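Local coordinates for hypothetical protein TTHA0849 (Thermus thermophilus, PDB 2D4R) that is of unknown function but, as a putative member of the START domain superfamily, probably binds a lipid or another hydrophobic ligand, at residues R42-V54 with K59-E71. Sequence-based numbering, arbitrary orientation.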
loop_
_atom_site.group_PDB
_atom_site.type_symbol
_atom_site.label_atom_id
_atom_site.label_comp_id
_atom_site.label_asym_id
_atom_site.label_seq_id
_atom_site.Cartn_x
_atom_site.Cartn_y
_atom_site.Cartn_z
ATOM N N ARG A 42 10.173 -13.384 5.236
ATOM C CA ARG A 42 8.907 -14.070 4.954
ATOM C C ARG A 42 8.731 -15.156 6.017
ATOM O O ARG A 42 9.611 -15.993 6.200
ATOM C CB ARG A 42 8.958 -14.695 3.547
ATOM C CG ARG A 42 7.646 -15.294 3.025
ATOM C CD ARG A 42 7.076 -14.501 1.835
ATOM N NE ARG A 42 8.066 -14.265 0.779
ATOM C CZ ARG A 42 7.944 -13.349 -0.183
ATOM N NH1 ARG A 42 6.870 -12.569 -0.233
ATOM N NH2 ARG A 42 8.898 -13.208 -1.100
ATOM N N GLU A 43 7.607 -15.128 6.732
ATOM C CA GLU A 43 7.400 -16.001 7.895
ATOM C C GLU A 43 5.908 -16.235 8.101
ATOM O O GLU A 43 5.139 -15.282 8.196
ATOM C CB GLU A 43 7.975 -15.353 9.164
ATOM C CG GLU A 43 9.449 -14.958 9.081
ATOM C CD GLU A 43 9.781 -13.715 9.903
ATOM O OE1 GLU A 43 10.963 -13.308 9.917
ATOM O OE2 GLU A 43 8.865 -13.145 10.534
ATOM N N GLY A 44 5.496 -17.495 8.183
ATOM C CA GLY A 44 4.080 -17.774 8.338
ATOM C C GLY A 44 3.254 -16.884 7.426
ATOM O O GLY A 44 3.447 -16.866 6.211
ATOM N N ALA A 45 2.342 -16.123 8.017
ATOM C CA ALA A 45 1.425 -15.292 7.247
ATOM C C ALA A 45 1.869 -13.837 7.204
ATOM O O ALA A 45 1.118 -12.980 6.753
ATOM C CB ALA A 45 0.022 -15.383 7.834
ATOM N N ARG A 46 3.075 -13.552 7.681
ATOM C CA ARG A 46 3.587 -12.182 7.659
ATOM C C ARG A 46 4.909 -12.049 6.909
ATOM O O ARG A 46 5.724 -12.973 6.885
ATOM C CB ARG A 46 3.745 -11.647 9.088
ATOM C CG ARG A 46 4.006 -12.719 10.138
ATOM C CD ARG A 46 4.004 -12.144 11.564
ATOM N NE ARG A 46 2.664 -11.996 12.132
ATOM C CZ ARG A 46 2.012 -12.958 12.780
ATOM N NH1 ARG A 46 2.566 -14.152 12.948
ATOM N NH2 ARG A 46 0.804 -12.724 13.272
ATOM N N THR A 47 5.101 -10.898 6.272
ATOM C CA THR A 47 6.387 -10.565 5.681
ATOM C C THR A 47 6.883 -9.278 6.289
ATOM O O THR A 47 6.145 -8.590 6.998
ATOM C CB THR A 47 6.314 -10.357 4.148
ATOM O OG1 THR A 47 5.311 -9.386 3.843
ATOM C CG2 THR A 47 6.013 -11.667 3.431
ATOM N N ARG A 48 8.148 -8.970 6.015
ATOM C CA ARG A 48 8.712 -7.659 6.290
ATOM C C ARG A 48 9.304 -7.139 4.986
ATOM O O ARG A 48 9.941 -7.888 4.239
ATOM C CB ARG A 48 9.796 -7.742 7.384
ATOM C CG ARG A 48 10.258 -6.359 7.870
ATOM C CD ARG A 48 11.334 -6.415 8.977
ATOM N NE ARG A 48 10.782 -6.904 10.235
ATOM C CZ ARG A 48 10.931 -8.149 10.675
ATOM N NH1 ARG A 48 11.628 -9.020 9.959
ATOM N NH2 ARG A 48 10.358 -8.532 11.809
ATOM N N SER A 49 9.090 -5.862 4.701
ATOM C CA SER A 49 9.530 -5.308 3.432
ATOM C C SER A 49 10.103 -3.902 3.595
ATOM O O SER A 49 9.706 -3.159 4.496
ATOM C CB SER A 49 8.361 -5.281 2.452
ATOM O OG SER A 49 7.311 -4.479 2.954
ATOM N N ARG A 50 11.038 -3.549 2.718
ATOM C CA ARG A 50 11.686 -2.240 2.751
ATOM C C ARG A 50 11.202 -1.399 1.569
ATOM O O ARG A 50 11.421 -1.749 0.419
ATOM C CB ARG A 50 13.216 -2.403 2.689
ATOM C CG ARG A 50 14.003 -1.082 2.642
ATOM C CD ARG A 50 15.522 -1.311 2.572
ATOM N NE ARG A 50 15.981 -2.455 3.369
ATOM C CZ ARG A 50 16.368 -2.390 4.643
ATOM N NH1 ARG A 50 16.357 -1.230 5.289
ATOM N NH2 ARG A 50 16.766 -3.489 5.277
ATOM N N TRP A 51 10.531 -0.295 1.867
ATOM C CA TRP A 51 9.998 0.572 0.824
ATOM C C TRP A 51 10.857 1.830 0.664
ATOM O O TRP A 51 11.329 2.415 1.645
ATOM C CB TRP A 51 8.546 0.978 1.144
ATOM C CG TRP A 51 7.533 -0.167 1.147
ATOM C CD1 TRP A 51 7.575 -1.294 1.912
ATOM C CD2 TRP A 51 6.323 -0.262 0.363
ATOM N NE1 TRP A 51 6.479 -2.080 1.661
ATOM C CE2 TRP A 51 5.694 -1.473 0.717
ATOM C CE3 TRP A 51 5.718 0.558 -0.602
ATOM C CZ2 TRP A 51 4.482 -1.889 0.139
ATOM C CZ3 TRP A 51 4.518 0.145 -1.176
ATOM C CH2 TRP A 51 3.915 -1.069 -0.801
ATOM N N VAL A 52 11.060 2.237 -0.584
ATOM C CA VAL A 52 11.479 3.593 -0.877
ATOM C C VAL A 52 10.511 4.188 -1.874
ATOM O O VAL A 52 10.342 3.666 -2.970
ATOM C CB VAL A 52 12.914 3.655 -1.479
ATOM C CG1 VAL A 52 13.262 5.110 -1.817
ATOM C CG2 VAL A 52 13.931 3.077 -0.501
ATOM N N ALA A 53 9.877 5.284 -1.481
ATOM C CA ALA A 53 8.912 5.961 -2.328
ATOM C C ALA A 53 9.411 7.365 -2.625
ATOM O O ALA A 53 10.235 7.924 -1.888
ATOM C CB ALA A 53 7.535 6.014 -1.629
ATOM N N VAL A 54 8.924 7.935 -3.720
ATOM C CA VAL A 54 9.230 9.319 -4.009
ATOM C C VAL A 54 7.976 10.168 -3.975
ATOM O O VAL A 54 6.957 9.825 -4.553
ATOM C CB VAL A 54 9.931 9.472 -5.371
ATOM C CG1 VAL A 54 11.136 8.537 -5.423
ATOM C CG2 VAL A 54 8.966 9.196 -6.506
ATOM N N LYS A 59 13.063 11.376 -1.451
ATOM C CA LYS A 59 12.578 10.042 -1.173
ATOM C C LYS A 59 12.209 9.841 0.294
ATOM O O LYS A 59 12.779 10.449 1.194
ATOM C CB LYS A 59 13.607 8.994 -1.631
ATOM C CG LYS A 59 15.007 9.139 -1.052
ATOM C CD LYS A 59 15.914 7.959 -1.439
ATOM C CE LYS A 59 16.583 8.139 -2.799
ATOM N NZ LYS A 59 17.514 9.313 -2.832
ATOM N N VAL A 60 11.222 8.984 0.511
ATOM C CA VAL A 60 10.784 8.616 1.840
ATOM C C VAL A 60 10.966 7.109 1.977
ATOM O O VAL A 60 10.538 6.361 1.109
ATOM C CB VAL A 60 9.306 9.012 2.045
ATOM C CG1 VAL A 60 8.811 8.540 3.398
ATOM C CG2 VAL A 60 9.169 10.531 1.948
ATOM N N ARG A 61 11.619 6.677 3.058
ATOM C CA ARG A 61 12.046 5.292 3.224
ATOM C C ARG A 61 11.463 4.719 4.513
ATOM O O ARG A 61 11.510 5.355 5.562
ATOM C CB ARG A 61 13.577 5.211 3.309
ATOM C CG ARG A 61 14.317 5.870 2.175
ATOM C CD ARG A 61 15.766 6.134 2.549
ATOM N NE ARG A 61 16.048 7.568 2.602
ATOM C CZ ARG A 61 16.925 8.195 1.819
ATOM N NH1 ARG A 61 17.618 7.512 0.916
ATOM N NH2 ARG A 61 17.099 9.508 1.930
ATOM N N TRP A 62 10.914 3.513 4.441
ATOM C CA TRP A 62 10.487 2.854 5.660
ATOM C C TRP A 62 10.547 1.339 5.548
ATOM O O TRP A 62 10.584 0.778 4.446
ATOM C CB TRP A 62 9.073 3.311 6.057
ATOM C CG TRP A 62 7.979 2.807 5.178
ATOM C CD1 TRP A 62 7.125 1.760 5.441
ATOM C CD2 TRP A 62 7.568 3.349 3.915
ATOM N NE1 TRP A 62 6.209 1.626 4.423
ATOM C CE2 TRP A 62 6.454 2.585 3.475
ATOM C CE3 TRP A 62 8.030 4.409 3.109
ATOM C CZ2 TRP A 62 5.792 2.853 2.272
ATOM C CZ3 TRP A 62 7.369 4.674 1.913
ATOM C CH2 TRP A 62 6.257 3.896 1.507
ATOM N N LEU A 63 10.582 0.681 6.701
ATOM C CA LEU A 63 10.389 -0.752 6.752
ATOM C C LEU A 63 8.939 -1.005 7.138
ATOM O O LEU A 63 8.352 -0.231 7.882
ATOM C CB LEU A 63 11.357 -1.375 7.760
ATOM C CG LEU A 63 12.814 -1.333 7.262
ATOM C CD1 LEU A 63 13.787 -1.341 8.433
ATOM C CD2 LEU A 63 13.077 -2.525 6.348
ATOM N N GLU A 64 8.360 -2.076 6.608
ATOM C CA GLU A 64 6.941 -2.339 6.790
ATOM C C GLU A 64 6.723 -3.801 7.119
ATOM O O GLU A 64 7.278 -4.681 6.472
ATOM C CB GLU A 64 6.162 -1.978 5.522
ATOM C CG GLU A 64 4.646 -1.992 5.698
ATOM C CD GLU A 64 3.910 -1.597 4.433
ATOM O OE1 GLU A 64 3.352 -2.487 3.760
ATOM O OE2 GLU A 64 3.896 -0.397 4.107
ATOM N N GLU A 65 5.911 -4.047 8.133
ATOM C CA GLU A 65 5.507 -5.398 8.469
ATOM C C GLU A 65 4.054 -5.575 8.028
ATOM O O GLU A 65 3.173 -4.797 8.404
ATOM C CB GLU A 65 5.661 -5.643 9.991
ATOM C CG GLU A 65 7.101 -5.388 10.532
ATOM C CD GLU A 65 7.359 -5.898 11.968
ATOM O OE1 GLU A 65 6.418 -5.949 12.787
ATOM O OE2 GLU A 65 8.522 -6.241 12.281
ATOM N N GLU A 66 3.806 -6.586 7.208
ATOM C CA GLU A 66 2.436 -6.922 6.854
ATOM C C GLU A 66 2.046 -8.312 7.330
ATOM O O GLU A 66 2.799 -9.276 7.193
ATOM C CB GLU A 66 2.211 -6.796 5.339
ATOM C CG GLU A 66 3.341 -7.284 4.479
ATOM C CD GLU A 66 4.233 -6.155 4.011
ATOM O OE1 GLU A 66 5.456 -6.372 3.886
ATOM O OE2 GLU A 66 3.709 -5.046 3.768
ATOM N N GLU A 67 0.859 -8.390 7.917
ATOM C CA GLU A 67 0.283 -9.647 8.354
ATOM C C GLU A 67 -0.818 -9.972 7.362
ATOM O O GLU A 67 -1.734 -9.157 7.144
ATOM C CB GLU A 67 -0.298 -9.499 9.761
ATOM C CG GLU A 67 -0.640 -10.804 10.455
ATOM C CD GLU A 67 -1.444 -10.593 11.733
ATOM O OE1 GLU A 67 -2.361 -9.734 11.738
ATOM O OE2 GLU A 67 -1.157 -11.284 12.733
ATOM N N TRP A 68 -0.712 -11.155 6.759
ATOM C CA TRP A 68 -1.607 -11.576 5.692
ATOM C C TRP A 68 -2.648 -12.550 6.230
ATOM O O TRP A 68 -2.307 -13.557 6.859
ATOM C CB TRP A 68 -0.797 -12.226 4.561
ATOM C CG TRP A 68 0.121 -11.255 3.846
ATOM C CD1 TRP A 68 1.464 -11.114 4.026
ATOM C CD2 TRP A 68 -0.256 -10.273 2.871
ATOM N NE1 TRP A 68 1.952 -10.106 3.232
ATOM C CE2 TRP A 68 0.920 -9.572 2.510
ATOM C CE3 TRP A 68 -1.475 -9.912 2.266
ATOM C CZ2 TRP A 68 0.918 -8.530 1.571
ATOM C CZ3 TRP A 68 -1.476 -8.873 1.331
ATOM C CH2 TRP A 68 -0.282 -8.195 0.994
ATOM N N ASP A 69 -3.916 -12.240 5.986
ATOM C CA ASP A 69 -4.997 -13.112 6.375
ATOM C C ASP A 69 -5.586 -13.823 5.146
ATOM O O ASP A 69 -6.532 -13.338 4.518
ATOM C CB ASP A 69 -6.067 -12.297 7.092
ATOM C CG ASP A 69 -7.147 -13.157 7.676
ATOM O OD1 ASP A 69 -7.297 -14.310 7.222
ATOM O OD2 ASP A 69 -7.850 -12.683 8.586
ATOM N N ASP A 70 -5.014 -14.978 4.818
ATOM C CA ASP A 70 -5.383 -15.726 3.621
ATOM C C ASP A 70 -6.843 -16.151 3.659
ATOM O O ASP A 70 -7.530 -16.116 2.646
ATOM C CB ASP A 70 -4.497 -16.972 3.480
ATOM C CG ASP A 70 -3.025 -16.637 3.259
ATOM O OD1 ASP A 70 -2.169 -17.206 3.976
ATOM O OD2 ASP A 70 -2.721 -15.812 2.369
ATOM N N GLU A 71 -7.316 -16.557 4.829
ATOM C CA GLU A 71 -8.700 -16.996 4.989
ATOM C C GLU A 71 -9.709 -15.943 4.546
ATOM O O GLU A 71 -10.592 -16.217 3.735
ATOM C CB GLU A 71 -8.963 -17.353 6.451
ATOM C CG GLU A 71 -8.742 -18.799 6.769
ATOM C CD GLU A 71 -10.046 -19.541 6.836
ATOM O OE1 GLU A 71 -10.774 -19.348 7.834
ATOM O OE2 GLU A 71 -10.347 -20.304 5.895
#
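Trp62 carries CG between its backbone N and carbonyl carbon (chi1 71°), while Trp51, its hydrogen-bonded partner on the antiparallel strand, has CG anti to the carbonyl carbon (chi1 -65°); these choices lay the six-membered ring of Trp62 flat against Trp51 CB. The methylene makes a CH-pi contact, CB 3.5 Å from that ring's centroid, and the two five-membered rings run at a shallow angle to each other and are so far offset that little of one lies over the other. Ala53 CB meets the rim of the Trp62 ring at CZ3, 3.8 Å away. Further along this face the packing turns polar. Trp62 NE1 gives an almost straight bond (174°) to Glu64 OE2, and Trp51 NE1 donates to Ser49 OG at 2.8 Å. Glu66, bent at chi2, presents OE1 to two hydroxyls: Ser49 OG at 2.8 Å, on the syn lone pair, and Thr47 OG1 at 3.0 Å on the anti side. Glu64 OE1 and Glu66 OE2 lie 2.6 Å apart, so one of these buried acids probably keeps a proton. On the other face, Arg48 grips Glu65 OE2 side-on with NE and NH2, and Leu63 CD2 sits over the Arg50 guanidinium. This hairpin belongs to the curved antiparallel sheet of the Bet v 1-like fold, flanked by strands 34-43 and 74-82; Leu24 of helix 24-27 touches Ser49 and Glu66, and Tyr87 of strand 86-95 meets the Trp62 ring.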